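Peridinin-chlorophyll A protein (Amphidinium carterae, PDB 2C9E) probably serves as a water-soluble antenna that captures blue-green light, holding peridinin and chlorophyll a within a helical shell. Local coordinates at residues A2-S7 against A144-V149; R9-T14 against K137-F142; T14-E19 against M84-F90. All blocks are in the same frame, centred on the assembly; numbering follows the deposited sequence.

Helix 2-18, at the N terminus, supplies the first partner of all three contacts, a case of one helix gathering distant parts of a chain. Its opening turns form contact 1 with 144-149, closing the longest loop. The next turns pair with 137-142 in contact 2, on the same antiparallel partner, helix 132-152, so the second loop lies inside the first. The last turn meets 84-90 in contact 3, and this shortest loop is nested inside both; none cross. Leu145 packs on Phe10 where contacts 1 and 2 adjoin, and Thr14 belongs to contacts 2 and 3. Helix 2-18 is thereby tied to helix 132-152 and to the start of helix 87-102.

Contact 1: A2-S7 against A144-V149; sequences AIADAS and ALTSAV. Unlike the reference sequence in segment 2-7: Ala2 (reference Gly). With PID (peridinin), chain F.
An antiparallel helix pair packed through small residues joins helix 2-18 to helix 132-152, with Ala6 and Ala148 meeting at its middle. The two short segments run at 167° to each other, and their axes approach to 8.6 Å, a close spacing that methyl groups at the interface permit. Ala6 CB lies 3.9 Å from Ala148 CB and rests as well on the backbone at Leu145. Ala148 answers from the other helix: its CB reaches the first turn, 3.8 Å from Ala2 O, and touches the backbone of Ile3.

Longer side chains flank this alanine seam. Ile3 has CG1 anti to the carbonyl carbon (chi1 -74°), and from there CD1 extends alongside helix 132-152 to 4.3 Å from Val149 CG2. Leu145 brings its branch point CG against the backbone of Ser7, 4.1 Å from Ser7 CA, while its CD1 meets the methyl CM4 of a peridinin.

The same helix therefore serves protein on one side and pigment on another. Val149 CG1 touches peridinin CM2 at 3.5 Å, and Thr146, whose CB points away from helix 2-18, places its CA 3.4 Å from peridinin O3, the lactone carbonyl oxygen. Helix 87-102 covers a further side of helix 2-18, where Ile3 packs on Ala98, Ala4 on Glu95 and Arg99, and Ser7 on Glu95.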
# COMPACT_ATOMS: atom_id res chain seq x y z
N ALA A 2 4.89 18.14 -22.41
CA ALA A 2 3.46 18.13 -22.15
C ALA A 2 3.07 17.71 -20.70
O ALA A 2 2.25 18.37 -20.05
CB ALA A 2 2.76 17.21 -23.17
N ILE A 3 3.68 16.63 -20.20
CA ILE A 3 3.39 16.10 -18.86
C ILE A 3 3.82 17.10 -17.82
O ILE A 3 3.04 17.48 -16.93
CB ILE A 3 4.14 14.76 -18.59
CG1 ILE A 3 3.46 13.63 -19.38
CG2 ILE A 3 4.18 14.45 -17.09
CD1 ILE A 3 3.93 12.24 -18.96
N ALA A 4 5.06 17.54 -17.95
CA ALA A 4 5.62 18.51 -17.02
C ALA A 4 4.72 19.74 -16.91
O ALA A 4 4.40 20.18 -15.81
CB ALA A 4 7.04 18.92 -17.47
N ASP A 5 4.28 20.29 -18.05
CA ASP A 5 3.45 21.48 -17.96
C ASP A 5 2.06 21.16 -17.39
O ASP A 5 1.52 21.92 -16.59
CB ASP A 5 3.29 22.17 -19.34
CG ASP A 5 4.63 22.49 -20.03
OD1 ASP A 5 5.69 22.65 -19.35
OD2 ASP A 5 4.62 22.58 -21.27
N ALA A 6 1.46 20.05 -17.81
CA ALA A 6 0.12 19.75 -17.31
C ALA A 6 0.19 19.45 -15.79
O ALA A 6 -0.67 19.88 -15.01
CB ALA A 6 -0.45 18.60 -18.07
N SER A 7 1.21 18.71 -15.39
CA SER A 7 1.40 18.38 -14.01
C SER A 7 1.56 19.68 -13.21
O SER A 7 1.06 19.81 -12.05
CB SER A 7 2.64 17.53 -13.86
OG SER A 7 2.77 17.06 -12.53
N ALA A 144 -6.83 17.38 -18.04
CA ALA A 144 -5.78 17.76 -18.99
C ALA A 144 -4.50 16.97 -18.70
O ALA A 144 -3.77 16.59 -19.61
CB ALA A 144 -5.53 19.28 -18.95
N LEU A 145 -4.22 16.72 -17.44
CA LEU A 145 -3.04 15.91 -17.10
C LEU A 145 -3.22 14.44 -17.60
O LEU A 145 -2.29 13.82 -18.12
CB LEU A 145 -2.87 15.86 -15.57
CG LEU A 145 -1.52 15.71 -14.90
CD1 LEU A 145 -1.77 15.16 -13.55
CD2 LEU A 145 -0.58 14.84 -15.66
N THR A 146 -4.41 13.89 -17.44
CA THR A 146 -4.58 12.51 -17.86
C THR A 146 -4.33 12.39 -19.36
O THR A 146 -3.79 11.38 -19.82
CB THR A 146 -5.99 11.91 -17.49
OG1 THR A 146 -7.03 12.58 -18.20
CG2 THR A 146 -6.25 12.03 -15.98
N SER A 147 -4.70 13.43 -20.12
CA SER A 147 -4.48 13.38 -21.57
C SER A 147 -3.02 13.48 -21.94
O SER A 147 -2.58 12.86 -22.91
CB SER A 147 -5.20 14.52 -22.28
OG SER A 147 -6.58 14.50 -22.01
N ALA A 148 -2.26 14.30 -21.18
CA ALA A 148 -0.84 14.45 -21.46
C ALA A 148 -0.21 13.12 -21.20
O ALA A 148 0.57 12.65 -22.00
CB ALA A 148 -0.20 15.54 -20.55
N VAL A 149 -0.58 12.50 -20.07
CA VAL A 149 -0.07 11.18 -19.70
C VAL A 149 -0.44 10.07 -20.71
O VAL A 149 0.40 9.24 -21.07
CB VAL A 149 -0.56 10.79 -18.31
CG1 VAL A 149 -0.14 9.39 -17.99
CG2 VAL A 149 -0.01 11.79 -17.29
C1 PID F . -6.80 7.61 -17.87
C2 PID F . -7.24 7.10 -19.25
C3 PID F . -6.37 5.91 -19.67
C4 PID F . -4.92 6.40 -19.77
C5 PID F . -4.33 6.80 -18.41
C6 PID F . -5.32 7.52 -17.48
C7 PID F . -4.73 8.37 -16.54
C8 PID F . -4.96 8.37 -15.16
C9 PID F . -4.33 9.21 -14.24
C10 PID F . -3.37 10.19 -14.49
C11 PID F . -4.46 9.17 -12.91
C12 PID F . -3.64 10.06 -12.34
C13 PID F . -3.51 10.27 -10.97
C14 PID F . -2.66 11.18 -10.33
C15 PID F . -2.67 11.25 -8.93
C16 PID F . -1.86 12.08 -8.15
C17 PID F . -1.93 12.06 -6.76
C18 PID F . -1.10 12.87 -5.97
C19 PID F . -1.11 12.87 -4.58
C20 PID F . -0.21 13.68 -3.88
C21 PID F . -0.07 13.76 -2.50
C22 PID F . 0.90 14.59 -1.94
C23 PID F . 1.09 14.67 -0.66
C24 PID F . 1.32 14.68 0.63
C25 PID F . 2.27 13.69 1.31
C26 PID F . 1.49 12.92 2.38
C27 PID F . 0.73 13.84 3.34
C28 PID F . -0.18 14.84 2.61
C29 PID F . 0.59 15.66 1.56
C30 PID F . 0.41 12.41 5.22
C31 PID F . -0.49 11.61 6.16
CM1 PID F . -7.67 8.75 -17.32
CM2 PID F . -3.11 7.67 -18.72
CM3 PID F . -3.83 5.51 -17.75
CM4 PID F . -1.72 12.08 -11.14
CM5 PID F . -0.95 12.91 -1.57
CM6 PID F . 2.80 12.66 0.31
CM7 PID F . 3.47 14.43 1.92
CM8 PID F . -0.38 16.54 0.77
O1 PID F . -6.32 6.65 -16.93
O2 PID F . -6.78 5.42 -20.95
O3 PID F . -2.94 10.52 -15.60
O4 PID F . -2.94 10.72 -13.31
O5 PID F . 1.59 16.45 2.21
O6 PID F . -0.14 13.01 4.13
O7 PID F . 1.60 12.56 5.49

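Contact 2: R9-T14 against K137-F142; sequences RFSDAT and KAYDSF. With DGD (digalactosyl diacyl glycerol (dgdg)), chain G.
Aromatic and apolar contact comes first where Phe10 lies beside Phe142, the two side chains pointing the same way. Their rings are 5.8 Å apart at the centroids and meet obliquely, with planes at 47°; the closest touch is Phe10 CE1 to Phe142 CB, 3.5 Å. A lipid, digalactosyl diacyl glycerol, completes the cluster: its C2B sits over the centre of one Phe142 face, and an acyl chain touches Phe10 CZ. Ala13 CB presses on the Ala138 backbone, and Thr14 CG2 reaches Ala138 CB at 4.0 Å.

The two hydroxyls, though at the interface, bond within their own helices. Ser141 OG, wedged between Phe10 and Ala13 and 3.3 Å from Phe10 CA, donates to Ala138 O, which also accepts from Phe142 N. Likewise Thr14 OG1 donates to Phe10 O at 2.8 Å, coming from above the carbonyl plane.

Water supplies the polar link between the helices: one molecule donates to Ala13 O at 2.7 Å and accepts from Lys137 NZ at 2.8 Å.

These antiparallel turns of helices 2-18 and 132-152 form one wall of the lipid pocket, while helix 87-102 packs on helix 2-18, with Asn94 touching Phe10, Ala91 touching Ser11 and Phe90 touching Thr14.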
# COMPACT_ATOMS: atom_id res chain seq x y z
N ARG A 9 0.32 22.53 -13.96
CA ARG A 9 -0.98 23.15 -13.84
C ARG A 9 -1.82 22.39 -12.80
O ARG A 9 -2.50 22.99 -11.97
CB ARG A 9 -1.67 23.20 -15.22
CG ARG A 9 -1.64 24.58 -15.88
CD ARG A 9 -1.58 24.53 -17.39
NE ARG A 9 -0.21 24.70 -17.88
CZ ARG A 9 0.18 24.63 -19.16
NH1 ARG A 9 -0.69 24.38 -20.14
NH2 ARG A 9 1.47 24.82 -19.46
N PHE A 10 -1.77 21.06 -12.82
CA PHE A 10 -2.55 20.29 -11.86
C PHE A 10 -2.12 20.63 -10.44
O PHE A 10 -2.94 20.84 -9.53
CB PHE A 10 -2.40 18.80 -12.14
CG PHE A 10 -3.10 17.90 -11.13
CD1 PHE A 10 -4.49 17.79 -11.12
CD2 PHE A 10 -2.34 17.10 -10.27
CE1 PHE A 10 -5.17 16.88 -10.27
CE2 PHE A 10 -2.95 16.18 -9.40
CZ PHE A 10 -4.40 16.05 -9.39
N SER A 11 -0.81 20.68 -10.24
CA SER A 11 -0.23 21.00 -8.92
C SER A 11 -0.73 22.34 -8.41
O SER A 11 -1.12 22.49 -7.25
CB SER A 11 1.30 21.04 -9.05
OG SER A 11 1.83 19.75 -9.30
N ASP A 12 -0.69 23.33 -9.28
CA ASP A 12 -1.17 24.65 -8.93
C ASP A 12 -2.64 24.61 -8.50
O ASP A 12 -3.05 25.24 -7.55
CB ASP A 12 -1.04 25.58 -10.14
CG ASP A 12 0.37 26.01 -10.38
OD1 ASP A 12 1.09 26.05 -9.36
OD2 ASP A 12 0.77 26.31 -11.55
N ALA A 13 -3.44 23.87 -9.26
CA ALA A 13 -4.84 23.83 -8.98
C ALA A 13 -5.24 23.10 -7.69
O ALA A 13 -6.26 23.44 -7.07
CB ALA A 13 -5.58 23.20 -10.19
N THR A 14 -4.40 22.14 -7.29
CA THR A 14 -4.73 21.29 -6.16
C THR A 14 -4.11 21.59 -4.81
O THR A 14 -4.69 21.25 -3.75
CB THR A 14 -4.44 19.84 -6.52
OG1 THR A 14 -3.09 19.72 -6.99
CG2 THR A 14 -5.36 19.38 -7.61
N LYS A 137 -12.49 23.27 -10.89
CA LYS A 137 -11.34 23.79 -11.60
C LYS A 137 -10.19 22.76 -11.48
O LYS A 137 -9.49 22.48 -12.46
CB LYS A 137 -10.94 25.15 -10.98
CG LYS A 137 -9.64 25.76 -11.53
CD LYS A 137 -9.49 27.18 -11.04
CE LYS A 137 -8.05 27.49 -10.82
NZ LYS A 137 -7.69 26.99 -9.43
N ALA A 138 -9.99 22.19 -10.30
CA ALA A 138 -8.96 21.17 -10.13
C ALA A 138 -9.24 19.94 -11.05
O ALA A 138 -8.32 19.42 -11.70
CB ALA A 138 -8.94 20.73 -8.68
N TYR A 139 -10.49 19.50 -11.13
CA TYR A 139 -10.83 18.35 -11.96
C TYR A 139 -10.59 18.65 -13.43
O TYR A 139 -10.12 17.79 -14.19
CB TYR A 139 -12.29 17.90 -11.75
CG TYR A 139 -12.67 16.69 -12.59
CD1 TYR A 139 -12.02 15.46 -12.41
CD2 TYR A 139 -13.63 16.78 -13.59
CE1 TYR A 139 -12.32 14.38 -13.20
CE2 TYR A 139 -13.94 15.69 -14.39
CZ TYR A 139 -13.29 14.50 -14.18
OH TYR A 139 -13.63 13.40 -14.92
N ASP A 140 -10.91 19.85 -13.88
CA ASP A 140 -10.61 20.10 -15.28
C ASP A 140 -9.11 20.04 -15.55
O ASP A 140 -8.70 19.56 -16.60
CB ASP A 140 -11.27 21.39 -15.79
CG ASP A 140 -12.49 21.06 -16.68
OD1 ASP A 140 -13.55 20.66 -16.14
OD2 ASP A 140 -12.37 21.11 -17.94
N SER A 141 -8.30 20.48 -14.58
CA SER A 141 -6.85 20.43 -14.75
C SER A 141 -6.36 18.97 -14.62
O SER A 141 -5.38 18.58 -15.23
CB SER A 141 -6.14 21.34 -13.74
OG SER A 141 -5.76 20.62 -12.57
N PHE A 142 -7.07 18.15 -13.82
CA PHE A 142 -6.74 16.70 -13.71
C PHE A 142 -6.98 16.02 -15.09
O PHE A 142 -6.14 15.23 -15.58
CB PHE A 142 -7.61 16.04 -12.63
CG PHE A 142 -7.47 14.53 -12.58
CD1 PHE A 142 -6.33 13.93 -12.09
CD2 PHE A 142 -8.50 13.71 -13.02
CE1 PHE A 142 -6.23 12.53 -12.03
CE2 PHE A 142 -8.39 12.33 -12.95
CZ PHE A 142 -7.27 11.76 -12.47
C1A DGD G . -10.40 7.71 -8.93
C2A DGD G . -9.80 7.16 -7.66
C3A DGD G . -9.55 5.62 -7.74
C4A DGD G . -8.61 5.15 -6.67
C5A DGD G . -7.75 3.99 -7.14
C6A DGD G . -6.94 3.38 -6.03
C7A DGD G . -5.82 4.28 -5.52
C8A DGD G . -5.32 3.88 -4.07
C9A DGD G . -3.85 3.28 -4.09
CAA DGD G . -2.81 4.31 -3.74
CBA DGD G . -1.34 3.87 -3.64
CCA DGD G . -0.98 2.82 -2.59
CDA DGD G . 0.56 2.65 -2.60
CEA DGD G . 1.13 1.67 -1.56
CFA DGD G . 0.98 2.12 -0.08
CGA DGD G . 2.28 2.77 0.45
CHA DGD G . 2.07 3.60 1.71
CIA DGD G . 0.82 4.46 1.72
O1A DGD G . -10.94 6.90 -9.70
C1B DGD G . -10.65 12.74 -9.52
C2B DGD G . -9.36 13.49 -9.33
C3B DGD G . -9.46 14.55 -8.25
C4B DGD G . -10.18 15.80 -8.77
C5B DGD G . -9.64 17.08 -8.19
C6B DGD G . -10.69 17.72 -7.29
C7B DGD G . -10.18 17.90 -5.85
C8B DGD G . -8.68 17.92 -5.78
C9B DGD G . -8.13 16.85 -4.85
CAB DGD G . -7.18 17.51 -3.85
CBB DGD G . -6.48 16.51 -3.01
CCB DGD G . -5.07 16.95 -2.80
CDB DGD G . -4.08 15.94 -3.33
CEB DGD G . -3.64 16.33 -4.69
CFB DGD G . -4.56 15.84 -5.75
CGB DGD G . -4.55 14.32 -5.85
CHB DGD G . -5.69 13.84 -6.74
CIB DGD G . -6.96 13.47 -5.95
O1B DGD G . -11.65 13.07 -8.83
O1G DGD G . -10.90 8.92 -8.96
C1G DGD G . -11.43 9.29 -10.19
C2G DGD G . -11.80 10.77 -10.06
O2G DGD G . -10.52 11.52 -9.99
C3G DGD G . -12.65 11.16 -11.28
O3G DGD G . -13.92 10.58 -10.92
C1D DGD G . -14.88 10.59 -11.95
C2D DGD G . -16.01 9.56 -11.64
O2D DGD G . -15.47 8.24 -11.63
C3D DGD G . -17.03 9.63 -12.76
O3D DGD G . -18.09 8.68 -12.53
C4D DGD G . -17.55 11.06 -12.94
O4D DGD G . -18.29 11.47 -11.80
C5D DGD G . -16.37 12.01 -13.09
O5D DGD G . -17.58 13.84 -14.01
C6D DGD G . -16.86 13.42 -12.88
O6D DGD G . -15.43 11.90 -12.02
C1E DGD G . -18.83 14.44 -13.62
C2E DGD G . -19.87 14.15 -14.68
O2E DGD G . -20.07 12.72 -14.77
C3E DGD G . -19.31 14.70 -16.03
O3E DGD G . -20.28 14.56 -17.07
C4E DGD G . -18.97 16.18 -15.83
O4E DGD G . -20.15 16.85 -15.38
C5E DGD G . -17.91 16.27 -14.72
O6E DGD G . -18.64 15.88 -13.56
C6E DGD G . -17.44 17.72 -14.53
O5E DGD G . -16.56 18.12 -15.59
O HOH W 1 -5.02 27.16 -7.47
O HOH W 2 -8.47 24.64 -8.05

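Contact 3: T14-E19 against M84-F90; sequences TYPIAE and MASKEDF. With PID (peridinin), chain F.
Tyr15 is the bump of this contact, and Met84, Ala85, Lys87 and Phe90 make the hollow that receives it where the end of helix 2-18 meets the start of helix 87-102. With CG anti to the backbone N (chi1 -169°), the tyrosine ring swings across to the other segment. Lys87 CG stands over the middle of one ring face, 3.6 Å from the centroid, in a CH-pi contact. Phe90 takes the ring's edge on its own face, a T-shaped pair with planes at 77° and CD1 of Tyr15 reaching CD2 of Phe90 at 3.6 Å. Met84, bent along its chain, lays its CE 3.3 Å from Tyr15 CE1, and its sulfur completes an oblique Met-aromatic contact. The small methyl of Ala18 fills the notch between Met84 CE, 3.7 Å from Ala18 CB, and the Phe90 ring. At that ring's edge, in its plane, lies Thr14 OG1, already hydrogen-bonded to Phe10 O.

At the far end of the ring Tyr15 OH donates to Ala85 O at 2.8 Å, in the carbonyl plane with a C=O...donor angle of 156°. With an alanine at Tyr15, Ala85 O would probably lose this donor and a gap would open between Lys87, Met84 and Phe90.

Next along the chain Ser86 is the N-cap of helix 87-102, its OG accepting from Asp89 N. Both backbone polar atoms of Ala85 are bonded: O takes the tyrosine hydroxyl, and N donates to O5 of a peridinin at 2.9 Å. Ala85, just before the N-cap, thus links the tyrosine's hydroxyl to the pigment's, a second-shell link that probably helps position the peridinin end ring.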
# COMPACT_ATOMS: atom_id res chain seq x y z
N THR A 14 -4.40 22.14 -7.29
CA THR A 14 -4.73 21.29 -6.16
C THR A 14 -4.11 21.59 -4.81
O THR A 14 -4.69 21.25 -3.75
CB THR A 14 -4.44 19.84 -6.52
OG1 THR A 14 -3.09 19.72 -6.99
CG2 THR A 14 -5.36 19.38 -7.61
N TYR A 15 -2.94 22.25 -4.84
CA TYR A 15 -2.22 22.56 -3.62
C TYR A 15 -3.11 23.28 -2.63
O TYR A 15 -3.14 22.90 -1.47
CB TYR A 15 -0.96 23.39 -3.91
CG TYR A 15 -0.06 23.49 -2.71
CD1 TYR A 15 0.81 22.44 -2.37
CD2 TYR A 15 -0.13 24.59 -1.85
CE1 TYR A 15 1.57 22.48 -1.21
CE2 TYR A 15 0.64 24.64 -0.67
CZ TYR A 15 1.49 23.59 -0.36
OH TYR A 15 2.24 23.64 0.80
N PRO A 16 -3.85 24.32 -3.06
CA PRO A 16 -4.72 25.05 -2.10
C PRO A 16 -5.82 24.17 -1.50
O PRO A 16 -6.26 24.38 -0.37
CB PRO A 16 -5.30 26.21 -2.93
CG PRO A 16 -4.32 26.40 -4.02
CD PRO A 16 -3.94 24.95 -4.39
N ILE A 17 -6.30 23.20 -2.27
CA ILE A 17 -7.32 22.29 -1.74
C ILE A 17 -6.64 21.35 -0.75
O ILE A 17 -7.17 21.05 0.32
CB ILE A 17 -7.96 21.45 -2.90
CG1 ILE A 17 -8.67 22.42 -3.87
CG2 ILE A 17 -8.85 20.31 -2.30
CD1 ILE A 17 -9.25 21.77 -5.16
N ALA A 18 -5.45 20.87 -1.13
CA ALA A 18 -4.66 20.00 -0.26
C ALA A 18 -4.40 20.65 1.12
O ALA A 18 -4.47 19.98 2.18
CB ALA A 18 -3.33 19.68 -0.95
N GLU A 19 -4.08 21.95 1.11
CA GLU A 19 -3.84 22.69 2.36
C GLU A 19 -5.04 22.71 3.31
O GLU A 19 -4.88 22.94 4.49
CB GLU A 19 -3.50 24.16 2.07
CG GLU A 19 -2.10 24.43 1.63
CD GLU A 19 -1.90 25.92 1.33
OE1 GLU A 19 -2.63 26.47 0.48
OE2 GLU A 19 -1.02 26.53 1.95
N MET A 84 1.45 18.87 5.84
CA MET A 84 1.36 19.47 4.53
C MET A 84 2.73 19.66 3.88
O MET A 84 3.59 20.39 4.39
CB MET A 84 0.60 20.80 4.68
CG MET A 84 0.08 21.45 3.41
SD MET A 84 -0.97 20.36 2.45
CE MET A 84 -0.19 20.56 0.84
N ALA A 85 2.95 18.99 2.74
CA ALA A 85 4.24 19.11 2.05
C ALA A 85 4.43 20.49 1.49
O ALA A 85 3.49 21.27 1.42
CB ALA A 85 4.34 18.08 0.89
N SER A 86 5.65 20.76 1.02
CA SER A 86 6.01 22.04 0.40
C SER A 86 5.41 22.09 -1.02
O SER A 86 5.11 21.05 -1.59
CB SER A 86 7.57 22.19 0.42
OG SER A 86 8.30 21.45 -0.56
N LYS A 87 5.19 23.29 -1.57
CA LYS A 87 4.63 23.37 -2.92
C LYS A 87 5.61 22.66 -3.87
O LYS A 87 5.24 22.03 -4.88
CB LYS A 87 4.47 24.83 -3.38
CG LYS A 87 3.35 25.65 -2.72
CD LYS A 87 3.20 27.08 -3.32
CE LYS A 87 1.99 27.83 -2.72
NZ LYS A 87 1.79 29.18 -3.34
N GLU A 88 6.89 22.78 -3.55
CA GLU A 88 7.95 22.17 -4.32
C GLU A 88 7.85 20.65 -4.26
O GLU A 88 7.80 20.00 -5.29
CB GLU A 88 9.30 22.64 -3.79
CG GLU A 88 10.47 21.97 -4.46
CD GLU A 88 11.81 22.43 -3.91
OE1 GLU A 88 12.17 23.63 -4.06
OE2 GLU A 88 12.50 21.57 -3.32
N ASP A 89 7.84 20.08 -3.06
CA ASP A 89 7.78 18.61 -2.91
C ASP A 89 6.46 18.05 -3.47
O ASP A 89 6.46 16.97 -4.07
CB ASP A 89 7.93 18.17 -1.43
CG ASP A 89 9.31 18.51 -0.84
OD1 ASP A 89 10.23 18.87 -1.61
OD2 ASP A 89 9.48 18.41 0.39
N PHE A 90 5.38 18.81 -3.26
CA PHE A 90 4.05 18.46 -3.75
C PHE A 90 4.05 18.35 -5.25
O PHE A 90 3.63 17.33 -5.80
CB PHE A 90 3.02 19.52 -3.37
CG PHE A 90 1.59 19.12 -3.71
CD1 PHE A 90 0.92 18.16 -2.93
CD2 PHE A 90 0.91 19.73 -4.78
CE1 PHE A 90 -0.43 17.81 -3.19
CE2 PHE A 90 -0.43 19.40 -5.07
CZ PHE A 90 -1.11 18.43 -4.26
C1 PID F . -6.80 7.61 -17.87
C2 PID F . -7.24 7.10 -19.25
C3 PID F . -6.37 5.91 -19.67
C4 PID F . -4.92 6.40 -19.77
C5 PID F . -4.33 6.80 -18.41
C6 PID F . -5.32 7.52 -17.48
C7 PID F . -4.73 8.37 -16.54
C8 PID F . -4.96 8.37 -15.16
C9 PID F . -4.33 9.21 -14.24
C10 PID F . -3.37 10.19 -14.49
C11 PID F . -4.46 9.17 -12.91
C12 PID F . -3.64 10.06 -12.34
C13 PID F . -3.51 10.27 -10.97
C14 PID F . -2.66 11.18 -10.33
C15 PID F . -2.67 11.25 -8.93
C16 PID F . -1.86 12.08 -8.15
C17 PID F . -1.93 12.06 -6.76
C18 PID F . -1.10 12.87 -5.97
C19 PID F . -1.11 12.87 -4.58
C20 PID F . -0.21 13.68 -3.88
C21 PID F . -0.07 13.76 -2.50
C22 PID F . 0.90 14.59 -1.94
C23 PID F . 1.09 14.67 -0.66
C24 PID F . 1.32 14.68 0.63
C25 PID F . 2.27 13.69 1.31
C26 PID F . 1.49 12.92 2.38
C27 PID F . 0.73 13.84 3.34
C28 PID F . -0.18 14.84 2.61
C29 PID F . 0.59 15.66 1.56
C30 PID F . 0.41 12.41 5.22
C31 PID F . -0.49 11.61 6.16
CM1 PID F . -7.67 8.75 -17.32
CM2 PID F . -3.11 7.67 -18.72
CM3 PID F . -3.83 5.51 -17.75
CM4 PID F . -1.72 12.08 -11.14
CM5 PID F . -0.95 12.91 -1.57
CM6 PID F . 2.80 12.66 0.31
CM7 PID F . 3.47 14.43 1.92
CM8 PID F . -0.38 16.54 0.77
O1 PID F . -6.32 6.65 -16.93
O2 PID F . -6.78 5.42 -20.95
O3 PID F . -2.94 10.52 -15.60
O4 PID F . -2.94 10.72 -13.31
O5 PID F . 1.59 16.45 2.21
O6 PID F . -0.14 13.01 4.13
O7 PID F . 1.60 12.56 5.49